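Local coordinates for core protein VP4 (Bluetongue virus, PDB 2JHP) that builds the cap on viral RNA as a multifunctional capping enzyme of the inner core, with separate pockets that bind guanine and S-adenosyl-L-homocysteine, at residues P4-Y9 / T490-W495; R337-L342 / V348-H353; K573-W578 / N613-A618. All coordinates share one frame; numbering follows the deposited sequence.

Contact 1. Residues P4-Y9 / T490-W495; sequences PHAVLY and TYDPAW. With GUN (guanine), chain E.
Ala6 and Ala494 bring the start of the chain against a helix beginning almost 490 residues later, a small example of methyl groups joining distant parts of a fold. Ala494 CB lies 3.9 Å from Ala6 CB and 3.7 Å from Ala6 N, whose hydrogen bond goes to Asp47. Asp492, whose OD1 comes near Ala6 CB, is the N-cap of the helix. This OD1 accepts weakly from Ala494 N (3.1 Å) and Trp495 N (3.5 Å), while OD2 forms a salt bridge with Arg110; that cation would be expected to favour the ionised carboxylate.

Trp495, which follows Ala494, faces the other way. Its CB leaves the helix pointing away from residues 4-9, and CG lies anti to the backbone N (chi1 178°), which sends the indole toward the bound guanine. Beyond CG, CD1 comes 3.6 Å from guanine N2, and NE1 approaches that same N2 to 2.8 Å. Further round the ring, CE2 stays 3.9 Å from N2, and CZ2 is the indole atom near guanine N1, at 4.1 Å. The base therefore meets an edge of the indole, near its plane, and does not stack on it. Arg114 makes a cation-pi contact with the same indole, and Tyr446, packed edge-to-face on it, also hydrogen-bonds guanine through OH.

The chemistry implies a division of labour: the side chains that meet between the segments are methyl groups, with no polar bond between them, while polar bonds tie each segment to its own surroundings, and the capped helix start carries a guanine-pocket residue on its far side.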
loop_
_atom_site.group_PDB
_atom_site.type_symbol
_atom_site.label_atom_id
_atom_site.label_comp_id
_atom_site.label_asym_id
_atom_site.label_seq_id
_atom_site.Cartn_x
_atom_site.Cartn_y
_atom_site.Cartn_z
ATOM N N PRO A 4 -15.126 -11.139 12.206
ATOM C CA PRO A 4 -14.645 -11.981 11.115
ATOM C C PRO A 4 -13.487 -12.849 11.585
ATOM O O PRO A 4 -12.653 -12.399 12.375
ATOM C CB PRO A 4 -14.176 -10.981 10.041
ATOM C CG PRO A 4 -14.909 -9.701 10.384
ATOM C CD PRO A 4 -15.037 -9.708 11.878
ATOM N N HIS A 5 -13.475 -14.095 11.122
ATOM C CA HIS A 5 -12.463 -15.055 11.521
ATOM C C HIS A 5 -11.928 -15.801 10.296
ATOM O O HIS A 5 -12.639 -15.987 9.314
ATOM C CB HIS A 5 -13.036 -16.037 12.538
ATOM C CG HIS A 5 -14.059 -16.970 11.964
ATOM N ND1 HIS A 5 -15.417 -16.776 12.126
ATOM C CD2 HIS A 5 -13.926 -18.087 11.203
ATOM C CE1 HIS A 5 -16.073 -17.744 11.509
ATOM N NE2 HIS A 5 -15.194 -18.550 10.939
ATOM N N ALA A 6 -10.669 -16.214 10.370
ATOM C CA ALA A 6 -10.070 -17.068 9.362
ATOM C C ALA A 6 -10.315 -18.521 9.740
ATOM O O ALA A 6 -10.339 -18.864 10.933
ATOM C CB ALA A 6 -8.580 -16.791 9.266
ATOM N N VAL A 7 -10.522 -19.363 8.749
ATOM C CA VAL A 7 -10.513 -20.774 8.998
ATOM C C VAL A 7 -9.073 -21.244 8.747
ATOM O O VAL A 7 -8.589 -21.261 7.607
ATOM C CB VAL A 7 -11.541 -21.533 8.100
ATOM C CG1 VAL A 7 -11.455 -23.041 8.309
ATOM C CG2 VAL A 7 -12.957 -21.042 8.381
ATOM N N LEU A 8 -8.378 -21.580 9.831
ATOM C CA LEU A 8 -6.993 -21.976 9.754
ATOM C C LEU A 8 -6.951 -23.453 9.428
ATOM O O LEU A 8 -6.968 -24.320 10.315
ATOM C CB LEU A 8 -6.259 -21.653 11.056
ATOM C CG LEU A 8 -6.322 -20.223 11.597
ATOM C CD1 LEU A 8 -5.578 -20.097 12.952
ATOM C CD2 LEU A 8 -5.777 -19.222 10.579
ATOM N N TYR A 9 -6.917 -23.726 8.132
ATOM C CA TYR A 9 -6.961 -25.089 7.650
ATOM C C TYR A 9 -5.566 -25.691 7.564
ATOM O O TYR A 9 -4.657 -25.127 6.938
ATOM C CB TYR A 9 -7.672 -25.170 6.300
ATOM C CG TYR A 9 -7.573 -26.531 5.644
ATOM C CD1 TYR A 9 -8.569 -27.493 5.829
ATOM C CD2 TYR A 9 -6.475 -26.860 4.838
ATOM C CE1 TYR A 9 -8.474 -28.749 5.226
ATOM C CE2 TYR A 9 -6.370 -28.105 4.231
ATOM C CZ TYR A 9 -7.372 -29.043 4.422
ATOM O OH TYR A 9 -7.260 -30.269 3.826
ATOM N N THR A 490 -1.880 -15.418 -2.300
ATOM C CA THR A 490 -1.741 -15.695 -0.890
ATOM C C THR A 490 -2.111 -14.433 -0.129
ATOM O O THR A 490 -1.462 -13.383 -0.273
ATOM C CB THR A 490 -0.317 -16.164 -0.555
ATOM O OG1 THR A 490 -0.130 -17.461 -1.121
ATOM C CG2 THR A 490 -0.086 -16.236 0.963
ATOM N N TYR A 491 -3.174 -14.538 0.659
ATOM C CA TYR A 491 -3.605 -13.447 1.504
ATOM C C TYR A 491 -4.474 -13.984 2.639
ATOM O O TYR A 491 -4.856 -15.149 2.655
ATOM C CB TYR A 491 -4.334 -12.375 0.694
ATOM C CG TYR A 491 -5.726 -12.764 0.306
ATOM C CD1 TYR A 491 -6.823 -12.154 0.901
ATOM C CD2 TYR A 491 -5.955 -13.758 -0.637
ATOM C CE1 TYR A 491 -8.113 -12.511 0.553
ATOM C CE2 TYR A 491 -7.230 -14.127 -0.982
ATOM C CZ TYR A 491 -8.313 -13.497 -0.393
ATOM O OH TYR A 491 -9.596 -13.862 -0.745
ATOM N N ASP A 492 -4.782 -13.105 3.577
ATOM C CA ASP A 492 -5.447 -13.482 4.792
ATOM C C ASP A 492 -6.848 -12.865 4.791
ATOM O O ASP A 492 -7.014 -11.654 4.951
ATOM C CB ASP A 492 -4.570 -13.044 5.982
ATOM C CG ASP A 492 -5.261 -13.156 7.319
ATOM O OD1 ASP A 492 -6.401 -13.668 7.421
ATOM O OD2 ASP A 492 -4.636 -12.703 8.298
ATOM N N PRO A 493 -7.865 -13.707 4.551
ATOM C CA PRO A 493 -9.252 -13.231 4.469
ATOM C C PRO A 493 -9.756 -12.458 5.703
ATOM O O PRO A 493 -10.486 -11.469 5.547
ATOM C CB PRO A 493 -10.041 -14.521 4.216
ATOM C CG PRO A 493 -9.029 -15.415 3.498
ATOM C CD PRO A 493 -7.770 -15.153 4.268
ATOM N N ALA A 494 -9.363 -12.883 6.901
ATOM C CA ALA A 494 -9.725 -12.167 8.129
ATOM C C ALA A 494 -9.186 -10.728 8.124
ATOM O O ALA A 494 -9.904 -9.773 8.444
ATOM C CB ALA A 494 -9.226 -12.917 9.341
ATOM N N TRP A 495 -7.923 -10.585 7.742
ATOM C CA TRP A 495 -7.294 -9.292 7.644
ATOM C C TRP A 495 -8.034 -8.405 6.649
ATOM O O TRP A 495 -8.455 -7.305 6.991
ATOM C CB TRP A 495 -5.820 -9.442 7.253
ATOM C CG TRP A 495 -5.158 -8.126 7.093
ATOM C CD1 TRP A 495 -4.786 -7.534 5.920
ATOM C CD2 TRP A 495 -4.829 -7.197 8.137
ATOM N NE1 TRP A 495 -4.230 -6.304 6.171
ATOM C CE2 TRP A 495 -4.232 -6.076 7.521
ATOM C CE3 TRP A 495 -4.944 -7.220 9.533
ATOM C CZ2 TRP A 495 -3.766 -4.970 8.253
ATOM C CZ3 TRP A 495 -4.481 -6.125 10.263
ATOM C CH2 TRP A 495 -3.905 -5.012 9.619
HETATM N N9 GUN E . 0.756 -2.763 2.288
HETATM C C8 GUN E . 1.344 -1.655 2.738
HETATM N N7 GUN E . 0.674 -1.205 3.803
HETATM C C5 GUN E . -0.344 -2.031 4.040
HETATM C C6 GUN E . -1.356 -2.062 5.002
HETATM O O6 GUN E . -1.426 -1.194 5.870
HETATM N N1 GUN E . -2.298 -3.099 4.971
HETATM C C2 GUN E . -2.191 -4.072 3.965
HETATM N N2 GUN E . -3.060 -5.063 3.906
HETATM N N3 GUN E . -1.204 -4.009 3.055
HETATM C C4 GUN E . -0.290 -3.026 3.070
#

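Contact 2. Residues R337-L342 / V348-H353; sequences RNFMRL and VDRHMH
Arg341 bends back so sharply that its three guanidinium nitrogens each find an acceptor on a residue that follows it in the chain. NH1 donates to His353 O at 2.6 Å, with an N-H...O angle of 148°, and reaches that oxygen nearly in line with its C=O bond. NE turns to its own neighbour, Leu342 O, at 3.3 Å, meeting it from above the carbonyl plane although the oxygen stays close to the guanidinium plane. NH2 forms a salt bridge with Asp355. Bends at chi2 and chi3 fold the chain into this shape; chi2, at -125°, lies far from a staggered value, and the overly close approach of CD to the carbonyl of Arg350 makes this part of the model doubtful.

The aliphatic portion of Arg341 also packs. Its CG is 3.7 Å from Arg350 CB, and its CD is 3.9 Å from His353 CB. Arg341 and Arg350 run past each other in opposite directions, and the guanidinium of Arg350 is engaged by Glu259, His391, Ser189 and the carbonyl of Leu390. Along that extended chain, Arg350 CD touches the edge of the Phe339 ring, 4.4 Å from CZ. The imidazole of His353 is held through ND1 by Tyr322 OH and meets His389 edge-to-face.

Residues 350-353 form a type I turn, overlapped at its start by an Asx turn in which Asp349 OD1 accepts from His351 N at 3.0 Å. Against this loop stands strand 335-341, antiparallel between strands 302-308 and 322-324: the seventh strand in the 3-2-1-4-5-7-6 sheet of a Rossmann-like methyltransferase.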
loop_
_atom_site.group_PDB
_atom_site.type_symbol
_atom_site.label_atom_id
_atom_site.label_comp_id
_atom_site.label_asym_id
_atom_site.label_seq_id
_atom_site.Cartn_x
_atom_site.Cartn_y
_atom_site.Cartn_z
ATOM N N ARG A 337 24.548 16.013 2.584
ATOM C CA ARG A 337 24.240 16.151 1.166
ATOM C C ARG A 337 23.388 17.385 0.946
ATOM O O ARG A 337 22.509 17.708 1.747
ATOM C CB ARG A 337 23.543 14.904 0.619
ATOM C CG ARG A 337 24.440 13.683 0.510
ATOM C CD ARG A 337 25.554 13.900 -0.492
ATOM N NE ARG A 337 26.632 12.934 -0.312
ATOM C CZ ARG A 337 27.755 12.910 -1.027
ATOM N NH1 ARG A 337 27.956 13.784 -2.007
ATOM N NH2 ARG A 337 28.679 11.995 -0.771
ATOM N N ASN A 338 23.686 18.089 -0.135
ATOM C CA ASN A 338 22.996 19.315 -0.463
ATOM C C ASN A 338 22.027 19.031 -1.577
ATOM O O ASN A 338 22.437 18.808 -2.714
ATOM C CB ASN A 338 23.997 20.386 -0.896
ATOM C CG ASN A 338 23.355 21.746 -1.105
ATOM O OD1 ASN A 338 24.038 22.702 -1.447
ATOM N ND2 ASN A 338 22.048 21.839 -0.907
ATOM N N PHE A 339 20.744 19.007 -1.237
ATOM C CA PHE A 339 19.713 18.870 -2.244
ATOM C C PHE A 339 19.300 20.245 -2.770
ATOM O O PHE A 339 19.047 21.176 -1.992
ATOM C CB PHE A 339 18.496 18.094 -1.719
ATOM C CG PHE A 339 17.338 18.082 -2.676
ATOM C CD1 PHE A 339 17.395 17.341 -3.853
ATOM C CD2 PHE A 339 16.204 18.841 -2.421
ATOM C CE1 PHE A 339 16.333 17.345 -4.746
ATOM C CE2 PHE A 339 15.141 18.851 -3.308
ATOM C CZ PHE A 339 15.203 18.104 -4.471
ATOM N N MET A 340 19.241 20.352 -4.093
ATOM C CA MET A 340 18.899 21.595 -4.752
ATOM C C MET A 340 17.715 21.330 -5.670
ATOM O O MET A 340 17.820 20.538 -6.611
ATOM C CB MET A 340 20.088 22.118 -5.575
ATOM C CG MET A 340 21.383 22.416 -4.794
ATOM S SD MET A 340 22.804 22.882 -5.829
ATOM C CE MET A 340 22.201 24.386 -6.573
ATOM N N ARG A 341 16.580 21.972 -5.383
ATOM C CA ARG A 341 15.422 21.909 -6.272
ATOM C C ARG A 341 15.530 23.050 -7.265
ATOM O O ARG A 341 15.641 24.219 -6.885
ATOM C CB ARG A 341 14.115 21.990 -5.500
ATOM C CG ARG A 341 12.914 21.448 -6.296
ATOM C CD ARG A 341 11.819 22.477 -6.385
ATOM N NE ARG A 341 12.123 23.495 -7.376
ATOM C CZ ARG A 341 11.706 24.752 -7.324
ATOM N NH1 ARG A 341 10.957 25.175 -6.314
ATOM N NH2 ARG A 341 12.050 25.592 -8.289
ATOM N N LEU A 342 15.526 22.698 -8.541
ATOM C CA LEU A 342 15.758 23.668 -9.594
ATOM C C LEU A 342 14.548 23.783 -10.515
ATOM O O LEU A 342 13.536 23.132 -10.308
ATOM C CB LEU A 342 17.004 23.275 -10.397
ATOM C CG LEU A 342 18.325 23.082 -9.654
ATOM C CD1 LEU A 342 19.359 22.417 -10.557
ATOM C CD2 LEU A 342 18.854 24.404 -9.131
ATOM N N VAL A 348 7.901 15.019 -11.683
ATOM C CA VAL A 348 7.317 15.253 -10.371
ATOM C C VAL A 348 7.299 16.748 -10.095
ATOM O O VAL A 348 8.337 17.421 -10.193
ATOM C CB VAL A 348 8.108 14.535 -9.240
ATOM C CG1 VAL A 348 7.607 14.961 -7.862
ATOM C CG2 VAL A 348 8.003 13.021 -9.386
ATOM N N ASP A 349 6.119 17.253 -9.736
ATOM C CA ASP A 349 5.990 18.640 -9.314
ATOM C C ASP A 349 6.627 18.877 -7.926
ATOM O O ASP A 349 6.004 18.629 -6.882
ATOM C CB ASP A 349 4.525 19.083 -9.338
ATOM C CG ASP A 349 4.358 20.545 -9.023
ATOM O OD1 ASP A 349 5.386 21.230 -8.809
ATOM O OD2 ASP A 349 3.196 21.003 -8.986
ATOM N N ARG A 350 7.864 19.366 -7.938
ATOM C CA ARG A 350 8.575 19.672 -6.711
ATOM C C ARG A 350 8.532 21.154 -6.362
ATOM O O ARG A 350 9.353 21.615 -5.587
ATOM C CB ARG A 350 10.028 19.191 -6.800
ATOM C CG ARG A 350 10.179 17.677 -6.838
ATOM C CD ARG A 350 11.616 17.251 -6.940
ATOM N NE ARG A 350 11.683 15.807 -7.109
ATOM C CZ ARG A 350 11.776 15.187 -8.286
ATOM N NH1 ARG A 350 11.833 15.883 -9.426
ATOM N NH2 ARG A 350 11.808 13.862 -8.318
ATOM N N HIS A 351 7.562 21.896 -6.890
ATOM C CA HIS A 351 7.499 23.333 -6.604
ATOM C C HIS A 351 7.373 23.650 -5.111
ATOM O O HIS A 351 7.905 24.654 -4.659
ATOM C CB HIS A 351 6.478 24.084 -7.488
ATOM C CG HIS A 351 5.080 24.135 -6.942
ATOM N ND1 HIS A 351 4.514 25.298 -6.460
ATOM C CD2 HIS A 351 4.117 23.186 -6.847
ATOM C CE1 HIS A 351 3.273 25.059 -6.071
ATOM N NE2 HIS A 351 3.006 23.785 -6.299
ATOM N N MET A 352 6.734 22.764 -4.346
ATOM C CA MET A 352 6.606 22.931 -2.890
ATOM C C MET A 352 7.945 23.021 -2.166
ATOM O O MET A 352 8.043 23.668 -1.127
ATOM C CB MET A 352 5.735 21.833 -2.265
ATOM C CG MET A 352 4.218 22.014 -2.473
ATOM S SD MET A 352 3.636 23.713 -2.246
ATOM C CE MET A 352 1.866 23.491 -2.459
ATOM N N HIS A 353 8.969 22.365 -2.707
ATOM C CA HIS A 353 10.333 22.531 -2.205
ATOM C C HIS A 353 10.857 23.856 -2.730
ATOM O O HIS A 353 10.872 24.077 -3.941
ATOM C CB HIS A 353 11.231 21.381 -2.662
ATOM C CG HIS A 353 10.691 20.032 -2.307
ATOM N ND1 HIS A 353 10.841 19.477 -1.055
ATOM C CD2 HIS A 353 9.979 19.138 -3.035
ATOM C CE1 HIS A 353 10.257 18.293 -1.030
ATOM N NE2 HIS A 353 9.725 18.064 -2.219
#

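Contact 3. Residues K573-W578 / N613-A618; sequences KMILDW and NDLIAA
Helix-helix packing in the mainly helical C-terminal part of the chain is the setting here: Leu615 of helix 612-625 reaches across to Ile575 and Leu576 near the end of helix 568-576. It illustrates how a single apolar side chain can bridge helices whose backbones remain well apart. The nearest CA pair between the two segments, Ile575 and Leu615, is 9.6 Å apart, so side-chain branches span the interval, and the buried surface is a modest 91 Å².

Leu615 does the reaching. Its CG lies anti to the carbonyl carbon (chi1 -56°), and CD1 then continues anti to CA (chi2 -176°), which makes this branch the leading end of the side chain. Ile575 answers with its short branch: CG2, anti to the backbone N, meets the leucine methyl while the two side chains cross at a slant. Leu576 comes in from the next position along the helix. It does not set out toward the partner helix, but its branch ending in CD2 comes nearer, and the two leucines run alongside each other in opposite directions.

The surroundings extend the apolar cluster. Leu551 of helix 551-561 touches both Ile575 and Leu615, and Trp571 and Phe572, one turn back in helix 568-576, also lie against Leu615. Leu641 of helix 635-641 in turn meets both Leu576 and Ile616, so four helices converge on this region. Between the two segments themselves the attraction is purely van der Waals, and it centres on one methyl: Leu615 CD1 lies 4.0 Å from Ile575 CG2 and equally 4.0 Å from Leu576 CD2.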
loop_
_atom_site.group_PDB
_atom_site.type_symbol
_atom_site.label_atom_id
_atom_site.label_comp_id
_atom_site.label_asym_id
_atom_site.label_seq_id
_atom_site.Cartn_x
_atom_site.Cartn_y
_atom_site.Cartn_z
ATOM N N LYS A 573 -30.353 -5.260 -6.479
ATOM C CA LYS A 573 -30.538 -5.601 -7.888
ATOM C C LYS A 573 -30.641 -7.114 -8.067
ATOM O O LYS A 573 -31.384 -7.587 -8.919
ATOM C CB LYS A 573 -29.437 -5.005 -8.768
ATOM C CG LYS A 573 -29.866 -4.842 -10.219
ATOM C CD LYS A 573 -28.792 -4.228 -11.114
ATOM C CE LYS A 573 -29.179 -4.343 -12.595
ATOM N NZ LYS A 573 -28.032 -3.988 -13.492
ATOM N N MET A 574 -29.923 -7.868 -7.239
ATOM C CA MET A 574 -29.917 -9.326 -7.352
ATOM C C MET A 574 -31.212 -9.931 -6.807
ATOM O O MET A 574 -31.668 -10.969 -7.288
ATOM C CB MET A 574 -28.648 -9.945 -6.713
ATOM C CG MET A 574 -28.709 -10.284 -5.241
ATOM S SD MET A 574 -29.570 -11.821 -4.886
ATOM C CE MET A 574 -29.051 -12.811 -6.264
ATOM N N ILE A 575 -31.798 -9.256 -5.820
ATOM C CA ILE A 575 -32.997 -9.724 -5.121
ATOM C C ILE A 575 -34.253 -9.604 -5.989
ATOM O O ILE A 575 -34.998 -10.574 -6.144
ATOM C CB ILE A 575 -33.204 -8.965 -3.764
ATOM C CG1 ILE A 575 -32.059 -9.252 -2.776
ATOM C CG2 ILE A 575 -34.567 -9.282 -3.134
ATOM C CD1 ILE A 575 -31.917 -10.701 -2.347
ATOM N N LEU A 576 -34.467 -8.419 -6.558
ATOM C CA LEU A 576 -35.689 -8.112 -7.301
ATOM C C LEU A 576 -35.615 -8.518 -8.769
ATOM O O LEU A 576 -36.517 -9.188 -9.281
ATOM C CB LEU A 576 -36.015 -6.620 -7.199
ATOM C CG LEU A 576 -35.818 -5.967 -5.830
ATOM C CD1 LEU A 576 -35.944 -4.457 -5.947
ATOM C CD2 LEU A 576 -36.789 -6.522 -4.794
ATOM N N ASP A 577 -34.536 -8.112 -9.433
ATOM C CA ASP A 577 -34.406 -8.305 -10.871
ATOM C C ASP A 577 -34.039 -9.722 -11.305
ATOM O O ASP A 577 -34.126 -10.037 -12.491
ATOM C CB ASP A 577 -33.387 -7.314 -11.452
ATOM C CG ASP A 577 -33.981 -5.937 -11.715
ATOM O OD1 ASP A 577 -33.205 -5.035 -12.115
ATOM O OD2 ASP A 577 -35.212 -5.746 -11.532
ATOM N N TRP A 578 -33.639 -10.579 -10.369
ATOM C CA TRP A 578 -32.939 -11.801 -10.764
ATOM C C TRP A 578 -33.427 -13.164 -10.223
ATOM O O TRP A 578 -33.243 -14.180 -10.898
ATOM C CB TRP A 578 -31.432 -11.635 -10.491
ATOM C CG TRP A 578 -30.588 -12.756 -10.999
ATOM C CD1 TRP A 578 -30.049 -12.872 -12.241
ATOM C CD2 TRP A 578 -30.186 -13.926 -10.275
ATOM N NE1 TRP A 578 -29.335 -14.039 -12.344
ATOM C CE2 TRP A 578 -29.401 -14.706 -11.149
ATOM C CE3 TRP A 578 -30.405 -14.386 -8.967
ATOM C CZ2 TRP A 578 -28.838 -15.928 -10.765
ATOM C CZ3 TRP A 578 -29.853 -15.603 -8.585
ATOM C CH2 TRP A 578 -29.075 -16.361 -9.482
ATOM N N ASN A 613 -41.647 -4.803 -0.494
ATOM C CA ASN A 613 -42.286 -4.357 0.744
ATOM C C ASN A 613 -41.615 -4.925 2.003
ATOM O O ASN A 613 -41.699 -4.333 3.083
ATOM C CB ASN A 613 -43.764 -4.732 0.715
ATOM C CG ASN A 613 -44.363 -4.607 -0.671
ATOM O OD1 ASN A 613 -44.508 -5.602 -1.386
ATOM N ND2 ASN A 613 -44.684 -3.378 -1.072
ATOM N N ASP A 614 -40.955 -6.072 1.847
ATOM C CA ASP A 614 -40.215 -6.717 2.930
ATOM C C ASP A 614 -38.917 -5.971 3.185
ATOM O O ASP A 614 -38.565 -5.686 4.327
ATOM C CB ASP A 614 -39.926 -8.182 2.584
ATOM C CG ASP A 614 -41.189 -8.972 2.285
ATOM O OD1 ASP A 614 -41.923 -8.615 1.332
ATOM O OD2 ASP A 614 -41.452 -9.953 3.010
ATOM N N LEU A 615 -38.221 -5.643 2.105
ATOM C CA LEU A 615 -36.986 -4.878 2.192
ATOM C C LEU A 615 -37.207 -3.485 2.784
ATOM O O LEU A 615 -36.401 -3.029 3.596
ATOM C CB LEU A 615 -36.289 -4.802 0.826
ATOM C CG LEU A 615 -35.952 -6.117 0.099
ATOM C CD1 LEU A 615 -35.175 -5.833 -1.181
ATOM C CD2 LEU A 615 -35.187 -7.115 0.971
ATOM N N ILE A 616 -38.300 -2.821 2.412
ATOM C CA ILE A 616 -38.596 -1.500 2.979
ATOM C C ILE A 616 -38.983 -1.586 4.461
ATOM O O ILE A 616 -38.668 -0.674 5.241
ATOM C CB ILE A 616 -39.640 -0.675 2.151
ATOM C CG1 ILE A 616 -41.013 -1.350 2.103
ATOM C CG2 ILE A 616 -39.122 -0.405 0.748
ATOM C CD1 ILE A 616 -42.003 -0.847 3.145
ATOM N N ALA A 617 -39.649 -2.685 4.838
ATOM C CA ALA A 617 -39.962 -2.981 6.242
ATOM C C ALA A 617 -38.683 -3.131 7.076
ATOM O O ALA A 617 -38.611 -2.631 8.205
ATOM C CB ALA A 617 -40.833 -4.237 6.358
ATOM N N ALA A 618 -37.680 -3.806 6.513
ATOM C CA ALA A 618 -36.399 -3.970 7.189
ATOM C C ALA A 618 -35.753 -2.609 7.433
ATOM O O ALA A 618 -35.338 -2.317 8.563
ATOM C CB ALA A 618 -35.465 -4.884 6.389
#

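In the fold
The three contacts sample different modules of one long chain. Contact 1 joins strand 7-10, in the middle of a five-stranded parallel sheet, to helix 493-496, which leads into strand 499-503 of one seven-stranded mixed sheet. Contact 2 joins strand 335-341 of a second sheet, of identical strand order, to the loop that follows it, and both its segments fall in sequence between those of contact 1; the centres are 44 Å apart, on opposite sides of the chain's centre. Contact 3 follows in the C-terminal helices, 31 Å from contact 1 and 56 Å from contact 2 between centres. None of them touch, consistent with an elongated assembly line in which capping steps occupy separate modules.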